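Side-chain contacts in ralf, proline/betaine transporter (Legionella pneumophila, PDB 4D7Q), which probably acts as a guanine nucleotide exchange factor through its Legionella Sec7 domain, here fused to the capping domain of Rickettsia prowazekii RalF: residues A[105-108]-A[112-115]; A[200-205]-A[290-295]. The protein carries 2 engineered substitutions. All blocks are in the same frame, centred on the assembly; numbering follows the deposited sequence.

Contact 1. Residues A[105-108]-A[112-115]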
loop_
_atom_site.group_PDB
_atom_site.type_symbol
_atom_site.label_atom_id
_atom_site.label_comp_id
_atom_site.label_asym_id
_atom_site.label_seq_id
_atom_site.Cartn_x
_atom_site.Cartn_y
_atom_site.Cartn_z
ATOM N N LYS A 105 2.497 7.415 7.026
ATOM C CA LYS A 105 2.279 7.765 5.678
ATOM C C LYS A 105 1.908 6.439 5.038
ATOM O O LYS A 105 2.752 5.632 4.751
ATOM C CB LYS A 105 3.578 8.294 5.164
ATOM C CG LYS A 105 4.077 9.491 5.826
ATOM C CD LYS A 105 3.249 10.723 5.576
ATOM N N LEU A 106 0.657 6.549 4.857
ATOM C CA LEU A 106 0.082 5.370 4.272
ATOM C C LEU A 106 0.431 5.182 2.806
ATOM O O LEU A 106 0.502 6.123 2.072
ATOM C CB LEU A 106 -1.421 5.337 4.456
ATOM C CG LEU A 106 -1.991 5.313 5.857
ATOM C CD1 LEU A 106 -3.439 5.673 5.897
ATOM C CD2 LEU A 106 -1.810 3.947 6.459
ATOM N N PRO A 107 0.661 3.952 2.398
ATOM C CA PRO A 107 1.045 3.701 0.990
ATOM C C PRO A 107 -0.139 3.940 0.051
ATOM O O PRO A 107 -1.307 3.890 0.488
ATOM C CB PRO A 107 1.474 2.222 0.990
ATOM C CG PRO A 107 0.779 1.611 2.138
ATOM C CD PRO A 107 0.605 2.695 3.184
ATOM N N GLY A 108 0.186 4.219 -1.212
ATOM C CA GLY A 108 -0.801 4.459 -2.261
ATOM C C GLY A 108 -1.018 3.258 -3.162
ATOM O O GLY A 108 -1.643 3.383 -4.213
ATOM N N LYS A 112 -0.319 -3.043 -0.531
ATOM C CA LYS A 112 0.380 -2.477 0.618
ATOM C C LYS A 112 -0.623 -2.004 1.681
ATOM O O LYS A 112 -0.493 -2.375 2.850
ATOM C CB LYS A 112 1.336 -1.366 0.175
ATOM C CG LYS A 112 2.526 -1.909 -0.606
ATOM C CD LYS A 112 3.557 -0.867 -0.927
ATOM C CE LYS A 112 4.739 -1.536 -1.593
ATOM N NZ LYS A 112 5.552 -0.527 -2.293
ATOM N N ILE A 113 -1.650 -1.230 1.291
ATOM C CA ILE A 113 -2.668 -0.784 2.283
ATOM C C ILE A 113 -3.424 -2.006 2.875
ATOM O O ILE A 113 -3.784 -2.009 4.055
ATOM C CB ILE A 113 -3.623 0.357 1.755
ATOM C CG1 ILE A 113 -4.316 1.131 2.924
ATOM C CG2 ILE A 113 -4.690 -0.163 0.787
ATOM C CD1 ILE A 113 -3.485 2.188 3.573
ATOM N N ASP A 114 -3.639 -3.038 2.036
ATOM C CA ASP A 114 -4.283 -4.291 2.397
ATOM C C ASP A 114 -3.467 -4.999 3.493
ATOM O O ASP A 114 -4.030 -5.423 4.500
ATOM C CB ASP A 114 -4.391 -5.187 1.165
ATOM C CG ASP A 114 -5.345 -6.342 1.330
ATOM O OD1 ASP A 114 -6.284 -6.219 2.119
ATOM O OD2 ASP A 114 -5.169 -7.343 0.648
ATOM N N ARG A 115 -2.139 -5.094 3.329
ATOM C CA ARG A 115 -1.306 -5.721 4.367
ATOM C C ARG A 115 -1.399 -4.998 5.723
ATOM O O ARG A 115 -1.433 -5.652 6.763
ATOM C CB ARG A 115 0.131 -5.872 3.897
ATOM C CG ARG A 115 0.253 -7.008 2.904
ATOM C CD ARG A 115 1.675 -7.194 2.421
ATOM N NE ARG A 115 1.623 -7.854 1.131
ATOM C CZ ARG A 115 1.781 -7.239 -0.027
ATOM N NH1 ARG A 115 2.143 -5.961 -0.065
ATOM N NH2 ARG A 115 1.646 -7.908 -1.159
#

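Contact 2. Residues A[200-205]-A[290-295]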
loop_
_atom_site.group_PDB
_atom_site.type_symbol
_atom_site.label_atom_id
_atom_site.label_comp_id
_atom_site.label_asym_id
_atom_site.label_seq_id
_atom_site.Cartn_x
_atom_site.Cartn_y
_atom_site.Cartn_z
ATOM N N LEU A 200 -6.427 11.146 7.652
ATOM C CA LEU A 200 -5.513 10.131 7.214
ATOM C C LEU A 200 -4.324 10.752 6.382
ATOM O O LEU A 200 -4.622 11.656 5.643
ATOM C CB LEU A 200 -6.189 9.046 6.391
ATOM C CG LEU A 200 -6.880 7.993 7.226
ATOM C CD1 LEU A 200 -7.197 6.736 6.465
ATOM C CD2 LEU A 200 -6.218 7.709 8.551
ATOM N N ASN A 201 -2.994 10.489 6.371
ATOM C CA ASN A 201 -2.002 11.028 5.497
ATOM C C ASN A 201 -1.434 9.920 4.686
ATOM O O ASN A 201 -0.950 8.960 5.233
ATOM C CB ASN A 201 -0.913 11.692 6.302
ATOM C CG ASN A 201 -1.462 12.698 7.273
ATOM O OD1 ASN A 201 -2.221 13.550 6.899
ATOM N ND2 ASN A 201 -1.095 12.578 8.532
ATOM N N PHE A 202 -1.594 10.036 3.389
ATOM C CA PHE A 202 -1.057 9.083 2.409
ATOM C C PHE A 202 0.173 9.668 1.759
ATOM O O PHE A 202 0.287 10.886 1.667
ATOM C CB PHE A 202 -2.100 8.786 1.305
ATOM C CG PHE A 202 -3.334 8.042 1.772
ATOM C CD1 PHE A 202 -4.441 8.732 2.264
ATOM C CD2 PHE A 202 -3.391 6.655 1.714
ATOM C CE1 PHE A 202 -5.587 8.045 2.673
ATOM C CE2 PHE A 202 -4.515 5.962 2.172
ATOM C CZ PHE A 202 -5.615 6.661 2.631
ATOM N N VAL A 203 1.054 8.813 1.215
ATOM C CA VAL A 203 2.196 9.269 0.413
ATOM C C VAL A 203 1.589 10.003 -0.830
ATOM O O VAL A 203 0.505 9.636 -1.286
ATOM C CB VAL A 203 3.124 8.087 -0.028
ATOM C CG1 VAL A 203 3.740 7.388 1.174
ATOM C CG2 VAL A 203 2.380 7.076 -0.907
ATOM N N ASP A 204 2.290 11.004 -1.372
ATOM C CA ASP A 204 1.831 11.729 -2.556
ATOM C C ASP A 204 2.082 10.902 -3.802
ATOM O O ASP A 204 1.398 11.061 -4.810
ATOM C CB ASP A 204 2.582 13.079 -2.681
ATOM C CG ASP A 204 2.110 14.163 -1.728
ATOM O OD1 ASP A 204 0.885 14.206 -1.421
ATOM O OD2 ASP A 204 2.952 15.001 -1.321
ATOM N N SER A 205 3.087 10.034 -3.736
ATOM C CA SER A 205 3.495 9.194 -4.844
ATOM C C SER A 205 4.048 7.896 -4.299
ATOM O O SER A 205 4.552 7.852 -3.169
ATOM C CB SER A 205 4.554 9.911 -5.677
ATOM O OG SER A 205 5.792 9.924 -4.987
ATOM N N ARG A 290 -12.967 5.966 -3.576
ATOM C CA ARG A 290 -12.663 7.368 -3.678
ATOM C C ARG A 290 -11.742 7.853 -2.582
ATOM O O ARG A 290 -10.895 8.665 -2.807
ATOM C CB ARG A 290 -13.935 8.211 -3.735
ATOM C CG ARG A 290 -13.789 9.578 -4.334
ATOM C CD ARG A 290 -15.080 10.315 -4.607
ATOM N NE ARG A 290 -16.249 9.754 -3.978
ATOM C CZ ARG A 290 -16.550 9.867 -2.701
ATOM N NH1 ARG A 290 -15.804 10.565 -1.884
ATOM N NH2 ARG A 290 -17.635 9.294 -2.253
ATOM N N TRP A 291 -11.896 7.321 -1.391
ATOM C CA TRP A 291 -11.052 7.868 -0.336
ATOM C C TRP A 291 -9.594 7.468 -0.532
ATOM O O TRP A 291 -8.685 8.143 -0.050
ATOM C CB TRP A 291 -11.544 7.405 1.037
ATOM C CG TRP A 291 -11.548 5.917 1.203
ATOM C CD1 TRP A 291 -12.623 5.083 1.097
ATOM C CD2 TRP A 291 -10.422 5.084 1.505
ATOM N NE1 TRP A 291 -12.236 3.782 1.313
ATOM C CE2 TRP A 291 -10.890 3.756 1.566
ATOM C CE3 TRP A 291 -9.064 5.331 1.729
ATOM C CZ2 TRP A 291 -10.049 2.680 1.841
ATOM C CZ3 TRP A 291 -8.231 4.261 2.003
ATOM C CH2 TRP A 291 -8.726 2.952 2.057
ATOM N N PHE A 292 -9.378 6.366 -1.243
ATOM C CA PHE A 292 -8.023 5.871 -1.506
ATOM C C PHE A 292 -7.430 6.438 -2.777
ATOM O O PHE A 292 -6.251 6.788 -2.808
ATOM C CB PHE A 292 -8.038 4.330 -1.615
ATOM C CG PHE A 292 -6.669 3.700 -1.755
ATOM C CD1 PHE A 292 -5.798 3.624 -0.662
ATOM C CD2 PHE A 292 -6.227 3.221 -2.983
ATOM C CE1 PHE A 292 -4.531 3.046 -0.799
ATOM C CE2 PHE A 292 -4.969 2.623 -3.105
ATOM C CZ PHE A 292 -4.142 2.527 -2.012
ATOM N N LEU A 293 -8.248 6.482 -3.840
ATOM C CA LEU A 293 -7.804 6.843 -5.174
ATOM C C LEU A 293 -8.185 8.252 -5.622
ATOM O O LEU A 293 -7.566 8.797 -6.538
ATOM C CB LEU A 293 -8.389 5.801 -6.148
ATOM C CG LEU A 293 -7.994 5.885 -7.627
ATOM C CD1 LEU A 293 -6.514 5.580 -7.831
ATOM C CD2 LEU A 293 -8.863 5.021 -8.467
ATOM N N GLY A 294 -9.235 8.802 -5.049
ATOM C CA GLY A 294 -9.741 10.064 -5.568
ATOM C C GLY A 294 -10.609 9.760 -6.779
ATOM O O GLY A 294 -11.031 8.618 -6.985
ATOM N N GLU A 295 -10.836 10.748 -7.623
ATOM C CA GLU A 295 -11.754 10.601 -8.749
ATOM C C GLU A 295 -11.145 10.167 -10.072
ATOM O O GLU A 295 -11.892 9.943 -11.028
ATOM C CB GLU A 295 -12.576 11.893 -8.928
ATOM C CG GLU A 295 -13.391 12.292 -7.702
ATOM C CD GLU A 295 -14.226 13.556 -7.836
ATOM O OE1 GLU A 295 -13.828 14.483 -8.580
ATOM O OE2 GLU A 295 -15.278 13.625 -7.166
#

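Contact 1. Residues A[105-108]-A[112-115]
Ile113 holds CG1 anti to its backbone N (chi1 -160°), and the next torsion (chi2 81°) turns CD1 back across the gap to Leu106 and Pro107. That single methyl does most of the work on the helix side. Ile113 CD1 rests against Leu106 CD2 at 3.8 Å and Leu106 CB at 3.9 Å, and it also meets Pro107 CD at 4.1 Å. The two branched side chains pass each other at a slant, so CD1 lies alongside the leucine from CB out to both methyls. Isoleucine suits the place because its CG1-CD1 branch is apolar and long enough to span from the helix to the loop.

Pro107 fills the other half of the contact. Pro107 CG lies 3.6 Å from Lys112 CB and 3.8 Å from the backbone N of Ile113, and the CA atoms of Pro107 and Ile113 are 6.0 Å apart. Being compact and apolar, with no N-H to satisfy, proline can press its CG against the first turn of the helix. Its carbonyl O, however, is buried with no hydrogen-bonding partner in the model.

Lys112 behaves as two residues in one. Its methylenes pack beside the proline, with Lys112 CD 4.2 Å from Pro107 CB, while the extended chain carries NZ away to salt bridges with Asp66 and Glu109. Leu116, one turn further along, also touches both Leu106 and Pro107, continuing the apolar surface.

No hydrogen bond joins the two segments. The contact is the buried return of an interhelical loop onto the first turns of the helix it leads into, here between helices 93-102 and 110-127, a helix-loop-helix connection within the all-helical Sec7 domain.

Contact 2. Residues A[200-205]-A[290-295]
Phe202 pushes the far end of its ring between Trp291 and Phe292, and nearly all the close packing of this contact gathers there. Phe202 CZ meets the tryptophan at Trp291 CZ3, 3.6 Å away, and at Trp291 CE3, 3.8 Å away, arriving at the edge of the indole close to its plane. Beside this, Phe202 CE2 touches Phe292 CD1 at 3.9 Å. The planes of the two phenyl rings meet at 84°, with centroids 6.0 Å apart.

Trp291 takes the crowded position, CG lying between the backbone N and the carbonyl carbon (chi1 60°), which swings the six-membered part of the indole toward Phe202. Phe292 CB lies over one face of the Trp291 indole, 3.6 Å above the plane and toward its rim. A large, flat side chain suits the spot: while its rim receives Phe202, the ring also packs on Phe143, Ile146 and Met147 of helix 135-152. In this engineered fusion that joins the Rickettsia capping part to the Legionella Sec7 part.

Away from the rings the segments diverge. Asp204 and Glu295 are exposed, as polar residues at a surface tend to be, and make no contact across the gap. Exposed Arg290 turns its guanidinium to Asp151 and to the sulfonate of a HEPES buffer molecule. The short helix 290-293 ends just before Gly294, whose backbone N bonds to Arg290 O at 2.8 Å; Gly294, without a side chain, takes the positive phi at which the chain leaves the helix.

Without a hydrogen bond or salt bridge between the segments, cohesion here probably rests on dispersion and on the partial removal of aromatic carbon from water, which implies a fit governed by ring shape more than by bond direction.

Contact 1 lies in the core, about 3 Å from the centre of the chain, with every touching residue buried; contact 2, about 11 Å from that centre, is only partly buried. The first stays within the Sec7 part and uses aliphatic groups between residues near in sequence, whereas the second uses aromatic rings to bring the capping part's helix 290-293 against the connection leading to strand 208-214. They share a border. Leu106 probably hydrogen-bonds through its backbone to Asn201 and Val203, and Phe292 packs on Pro107 and Gly108. The loop 105-108 thus borders both helix 110-127 and the aromatic cluster of this chimera.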